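Local coordinates for dTDP-4-amino-4,6-dideoxyglucose formyltransferase (Mycobacterium tuberculosis CAS/NITR204, PDB 5VYQ), which probably transfers a formyl group from a reduced folate cofactor to the amino group of dTDP-4-amino-4,6-dideoxyglucose, at residues Val49-Ser52 and Gln56-Gly59; Ala37-Ala42 and Ile165-Val170. All blocks are in the same frame, centred on the assembly; numbering follows the deposited sequence. Where two conformers were deposited one is given.

Contact 1. Residues Val49-Ser52 and Gln56-Gly59; sequences VYQS and QLPG. With NA (sodium ion), chain L.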
loop_
_atom_site.group_PDB
_atom_site.type_symbol
_atom_site.label_atom_id
_atom_site.label_comp_id
_atom_site.label_asym_id
_atom_site.label_seq_id
_atom_site.Cartn_x
_atom_site.Cartn_y
_atom_site.Cartn_z
ATOM N N VAL A 49 -30.512 -13.361 20.678
ATOM C CA VAL A 49 -29.498 -13.031 19.700
ATOM C C VAL A 49 -29.012 -14.319 19.040
ATOM O O VAL A 49 -28.531 -15.269 19.688
ATOM C CB VAL A 49 -28.329 -12.255 20.345
ATOM C CG1 VAL A 49 -27.231 -12.048 19.335
ATOM C CG2 VAL A 49 -28.815 -10.924 20.916
ATOM N N TYR A 50 -29.173 -14.371 17.734
ATOM C CA TYR A 50 -28.735 -15.462 16.902
ATOM C C TYR A 50 -28.002 -14.986 15.670
ATOM O O TYR A 50 -28.128 -13.834 15.250
ATOM C CB TYR A 50 -29.936 -16.245 16.401
ATOM C CG TYR A 50 -30.682 -17.061 17.369
ATOM C CD1 TYR A 50 -31.774 -16.560 18.043
ATOM C CD2 TYR A 50 -30.396 -18.419 17.459
ATOM C CE1 TYR A 50 -32.506 -17.357 18.910
ATOM C CE2 TYR A 50 -31.123 -19.222 18.312
ATOM C CZ TYR A 50 -32.160 -18.688 19.030
ATOM O OH TYR A 50 -32.885 -19.553 19.811
ATOM N N GLN A 51 -27.195 -15.880 15.113
ATOM C CA GLN A 51 -26.652 -15.668 13.800
ATOM C C GLN A 51 -27.377 -16.518 12.796
ATOM O O GLN A 51 -28.128 -17.421 13.158
ATOM C CB GLN A 51 -25.148 -15.873 13.770
ATOM C CG GLN A 51 -24.747 -17.330 13.877
ATOM C CD GLN A 51 -23.236 -17.500 13.761
ATOM O OE1 GLN A 51 -22.555 -16.849 12.982
ATOM N NE2 GLN A 51 -22.714 -18.396 14.560
ATOM N N SER A 52 -27.210 -16.176 11.530
ATOM C CA SER A 52 -27.864 -16.930 10.467
ATOM C C SER A 52 -26.985 -18.149 10.118
ATOM O O SER A 52 -25.903 -18.371 10.698
ATOM C CB SER A 52 -28.200 -16.016 9.300
ATOM O OG SER A 52 -27.110 -15.948 8.431
ATOM N N GLN A 56 -20.352 -16.691 10.579
ATOM C CA GLN A 56 -19.232 -17.461 11.121
ATOM C C GLN A 56 -18.781 -16.958 12.486
ATOM O O GLN A 56 -17.572 -16.949 12.795
ATOM C CB GLN A 56 -18.069 -17.384 10.133
ATOM C CG GLN A 56 -18.432 -17.961 8.782
ATOM C CD GLN A 56 -17.216 -17.997 7.887
ATOM O OE1 GLN A 56 -17.068 -17.181 6.972
ATOM N NE2 GLN A 56 -16.312 -18.928 8.177
ATOM N N LEU A 57 -19.731 -16.519 13.310
ATOM C CA LEU A 57 -19.389 -16.053 14.627
ATOM C C LEU A 57 -19.192 -17.224 15.571
ATOM O O LEU A 57 -20.064 -18.056 15.712
ATOM C CB LEU A 57 -20.442 -15.130 15.217
ATOM C CG LEU A 57 -20.852 -13.985 14.281
ATOM C CD1 LEU A 57 -22.014 -13.220 14.929
ATOM C CD2 LEU A 57 -19.699 -13.030 14.031
ATOM N N PRO A 58 -18.028 -17.289 16.237
ATOM C CA PRO A 58 -17.781 -18.404 17.151
ATOM C C PRO A 58 -18.765 -18.449 18.322
ATOM O O PRO A 58 -18.967 -17.458 19.020
ATOM C CB PRO A 58 -16.347 -18.117 17.659
ATOM C CG PRO A 58 -16.234 -16.616 17.565
ATOM C CD PRO A 58 -16.904 -16.331 16.234
ATOM N N GLY A 59 -19.370 -19.612 18.587
ATOM C CA GLY A 59 -20.163 -19.756 19.797
ATOM C C GLY A 59 -21.580 -19.174 19.762
ATOM O O GLY A 59 -22.332 -19.293 20.711
HETATM NA NA NA L . -32.900 -22.147 19.820
#
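The side-chain amide of Gln-51 is the flat group that meets Leu-57, and it does so with both polar atoms at its edge. Leu-57 N donates to Gln-51 OE1 at 2.9 Å, with a nearly straight N-H...O angle of 160°. Gln-51 NE2 returns a bond to Leu-57 O, also at 2.9 Å. This second bond is more bent, at 137°. It arrives in the carbonyl plane of Leu-57, on a lone pair, but Leu-57 O sits clearly out of the amide plane of Gln-51. Two bonds to the N and O of one residue fix the rotation of the amide. The other flat group is the ring of Tyr-50, which does not touch residues 56-59. A sodium ion lies in plane at its edge, 2.6 Å from Tyr-50 OH.

CG of Gln-51 lies between the backbone N and the carbonyl carbon (chi1 73°). The chain then runs out extended, which carries the buried amide across to Leu-57. Leu-57 CB lies 3.5 Å from Gln-51 OE1, beside the hydrogen bond. Gln-51 NE2 has a second acceptor in Val-60 O, so the amide holds the returning chain at two points. Leu-57 rests on His-34 of helix 31-43. The backbone of Gln-51 bonds to Pro-61 and Cys-63.

A glutamine amide thus pairs with one residue's backbone N-H and C=O much as a strand partner would. It closes the loop that leaves the outermost parallel strand, 47-50, of the Rossmann-like sheet in the formyltransferase domain.

Contact 2. Residues Ala37-Ala42 and Ile165-Val170; sequences AVDLQA and IERELV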
loop_
_atom_site.group_PDB
_atom_site.type_symbol
_atom_site.label_atom_id
_atom_site.label_comp_id
_atom_site.label_asym_id
_atom_site.label_seq_id
_atom_site.Cartn_x
_atom_site.Cartn_y
_atom_site.Cartn_z
ATOM N N ALA A 37 -25.412 -5.960 19.827
ATOM C CA ALA A 37 -26.576 -6.763 20.224
ATOM C C ALA A 37 -26.440 -7.263 21.700
ATOM O O ALA A 37 -27.390 -7.138 22.498
ATOM C CB ALA A 37 -26.775 -7.924 19.276
ATOM N N VAL A 38 -25.278 -7.802 22.032
ATOM C CA VAL A 38 -25.015 -8.294 23.393
ATOM C C VAL A 38 -25.147 -7.165 24.404
ATOM O O VAL A 38 -25.731 -7.290 25.487
ATOM C CB VAL A 38 -23.635 -8.984 23.476
ATOM C CG1 VAL A 38 -23.177 -9.183 24.927
ATOM C CG2 VAL A 38 -23.704 -10.288 22.713
ATOM N N ASP A 39 -24.606 -6.010 24.072
ATOM C CA ASP A 39 -24.737 -4.849 24.951
ATOM C C ASP A 39 -26.172 -4.433 25.114
ATOM O O ASP A 39 -26.592 -4.050 26.207
ATOM C CB ASP A 39 -23.959 -3.656 24.422
ATOM C CG ASP A 39 -22.494 -3.796 24.645
ATOM O OD1 ASP A 39 -22.090 -4.680 25.424
ATOM O OD2 ASP A 39 -21.763 -2.995 24.047
ATOM N N LEU A 40 -26.961 -4.511 24.035
ATOM C CA LEU A 40 -28.374 -4.170 24.151
ATOM C C LEU A 40 -29.148 -5.143 25.050
ATOM O O LEU A 40 -30.153 -4.774 25.687
ATOM C CB LEU A 40 -29.068 -4.138 22.798
ATOM C CG LEU A 40 -28.840 -2.942 21.892
ATOM C CD1 LEU A 40 -29.659 -3.204 20.635
ATOM C CD2 LEU A 40 -29.363 -1.657 22.534
ATOM N N GLN A 41 -28.704 -6.388 25.053
ATOM C CA GLN A 41 -29.299 -7.407 25.919
ATOM C C GLN A 41 -29.202 -7.048 27.394
ATOM O O GLN A 41 -30.046 -7.477 28.185
ATOM C CB GLN A 41 -28.669 -8.749 25.683
ATOM C CG GLN A 41 -29.282 -9.507 24.537
ATOM C CD GLN A 41 -28.649 -10.892 24.442
ATOM O OE1 GLN A 41 -27.434 -11.023 24.486
ATOM N NE2 GLN A 41 -29.453 -11.922 24.319
ATOM N N ALA A 42 -28.213 -6.246 27.772
ATOM C CA ALA A 42 -28.164 -5.722 29.133
ATOM C C ALA A 42 -29.217 -4.631 29.362
ATOM O O ALA A 42 -29.661 -4.392 30.470
ATOM C CB ALA A 42 -26.760 -5.192 29.408
ATOM N N ILE A 165 -20.436 4.821 14.554
ATOM C CA ILE A 165 -21.698 5.506 14.271
ATOM C C ILE A 165 -22.882 4.594 14.486
ATOM O O ILE A 165 -23.926 5.008 15.004
ATOM C CB ILE A 165 -21.716 6.155 12.873
ATOM C CG1 ILE A 165 -20.662 7.263 12.843
ATOM C CG2 ILE A 165 -23.111 6.577 12.509
ATOM C CD1 ILE A 165 -20.397 7.822 11.453
ATOM N N GLU A 166 -22.751 3.326 14.130
ATOM C CA GLU A 166 -23.846 2.417 14.277
ATOM C C GLU A 166 -24.170 2.260 15.749
ATOM O O GLU A 166 -25.349 2.274 16.115
ATOM C CB GLU A 166 -23.453 1.061 13.680
ATOM C CG GLU A 166 -24.526 0.060 13.666
ATOM C CD GLU A 166 -24.160 -1.142 12.762
ATOM O OE1 GLU A 166 -24.045 -2.146 13.409
ATOM O OE2 GLU A 166 -23.944 -1.088 11.542
ATOM N N ARG A 167 -23.129 2.128 16.569
ATOM C CA ARG A 167 -23.336 1.961 18.002
ATOM C C ARG A 167 -24.007 3.206 18.591
ATOM O O ARG A 167 -24.984 3.085 19.351
ATOM C CB ARG A 167 -22.009 1.673 18.691
ATOM C CG ARG A 167 -22.059 1.816 20.222
ATOM C CD ARG A 167 -20.765 1.389 20.873
ATOM N NE ARG A 167 -20.595 -0.061 20.737
ATOM C CZ ARG A 167 -21.149 -0.965 21.559
ATOM N NH1 ARG A 167 -20.948 -2.278 21.313
ATOM N NH2 ARG A 167 -21.909 -0.566 22.610
ATOM N N GLU A 168 -23.553 4.390 18.161
ATOM C CA GLU A 168 -24.117 5.668 18.620
ATOM C C GLU A 168 -25.609 5.758 18.278
ATOM O O GLU A 168 -26.475 6.092 19.091
ATOM C CB GLU A 168 -23.290 6.849 18.046
ATOM C CG GLU A 168 -21.957 6.970 18.807
ATOM C CD GLU A 168 -20.797 7.801 18.265
ATOM O OE1 GLU A 168 -20.833 8.470 17.208
ATOM O OE2 GLU A 168 -19.763 7.784 18.968
ATOM N N LEU A 169 -25.934 5.477 17.027
ATOM C CA LEU A 169 -27.273 5.653 16.544
ATOM C C LEU A 169 -28.252 4.668 17.139
ATOM O O LEU A 169 -29.392 4.993 17.500
ATOM C CB LEU A 169 -27.201 5.558 15.018
ATOM C CG LEU A 169 -28.298 6.220 14.243
ATOM C CD1 LEU A 169 -28.321 7.726 14.511
ATOM C CD2 LEU A 169 -28.096 5.879 12.762
ATOM N N VAL A 170 -27.811 3.408 17.249
ATOM C CA VAL A 170 -28.633 2.412 17.911
ATOM C C VAL A 170 -28.936 2.715 19.385
ATOM O O VAL A 170 -30.083 2.579 19.814
ATOM C CB VAL A 170 -28.031 0.989 17.753
ATOM C CG1 VAL A 170 -28.763 -0.044 18.586
ATOM C CG2 VAL A 170 -28.094 0.601 16.283
#
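Asp-39 is met end-on by the guanidinium of Arg-167. Both terminal nitrogens converge on one oxygen: Asp-39 OD2 lies 2.8 Å from Arg-167 NH2 and 2.9 Å from Arg-167 NH1. NH2 uses the anti lone pair of OD2. NH1 comes from above the carboxylate plane, and the two flat groups are turned 66° apart. Both bonds of this salt bridge are bent. Asp-39 was modelled in two conformers, so the grip may not be constant. Arg-167 reaches it by an extended start and a bend at chi3 (-69°).

Helices 31-43 and 155-179 lie on the same face of the central sheet of a Rossmann-like domain. Helix 31-43 is the helix of the beta-alpha-beta crossover that links parallel strands 24-28 and 47-50. The salt bridge joins these helices on the partly exposed side of their interface.

Leu-40 follows on the buried side. Its CD1 touches CG1 of Val-170 at 3.9 Å. CG1 of Val-170 is anti to its own backbone N (chi1 172°), which turns that branch to the leucine. Both residues also rest on Phe-82 of strand 78-82. The backbones stay well apart, with Leu-40 CA and Val-170 CA at 9.1 Å.

How the contacts relate
Helix 31-43 and strand 47-50 follow each other in the chain, and they bring the two contacts together. Their centres are 16 Å apart. Val-49 CG2 of contact 1 packs on Gln-41 CD of contact 2 at 3.5 Å and on Ala-37 CB at 4.0 Å. Gln-41 NE2 also bonds to Met-47 O. Contact 1 lies at the outer edge of the sheet, and contact 2 lies over its face. The side chain of Gln-56 is about 8 Å from the bound dTDP-sugar. That of Val-170 is about 12 Å from the same ligand and about 13 Å from the folinic acid.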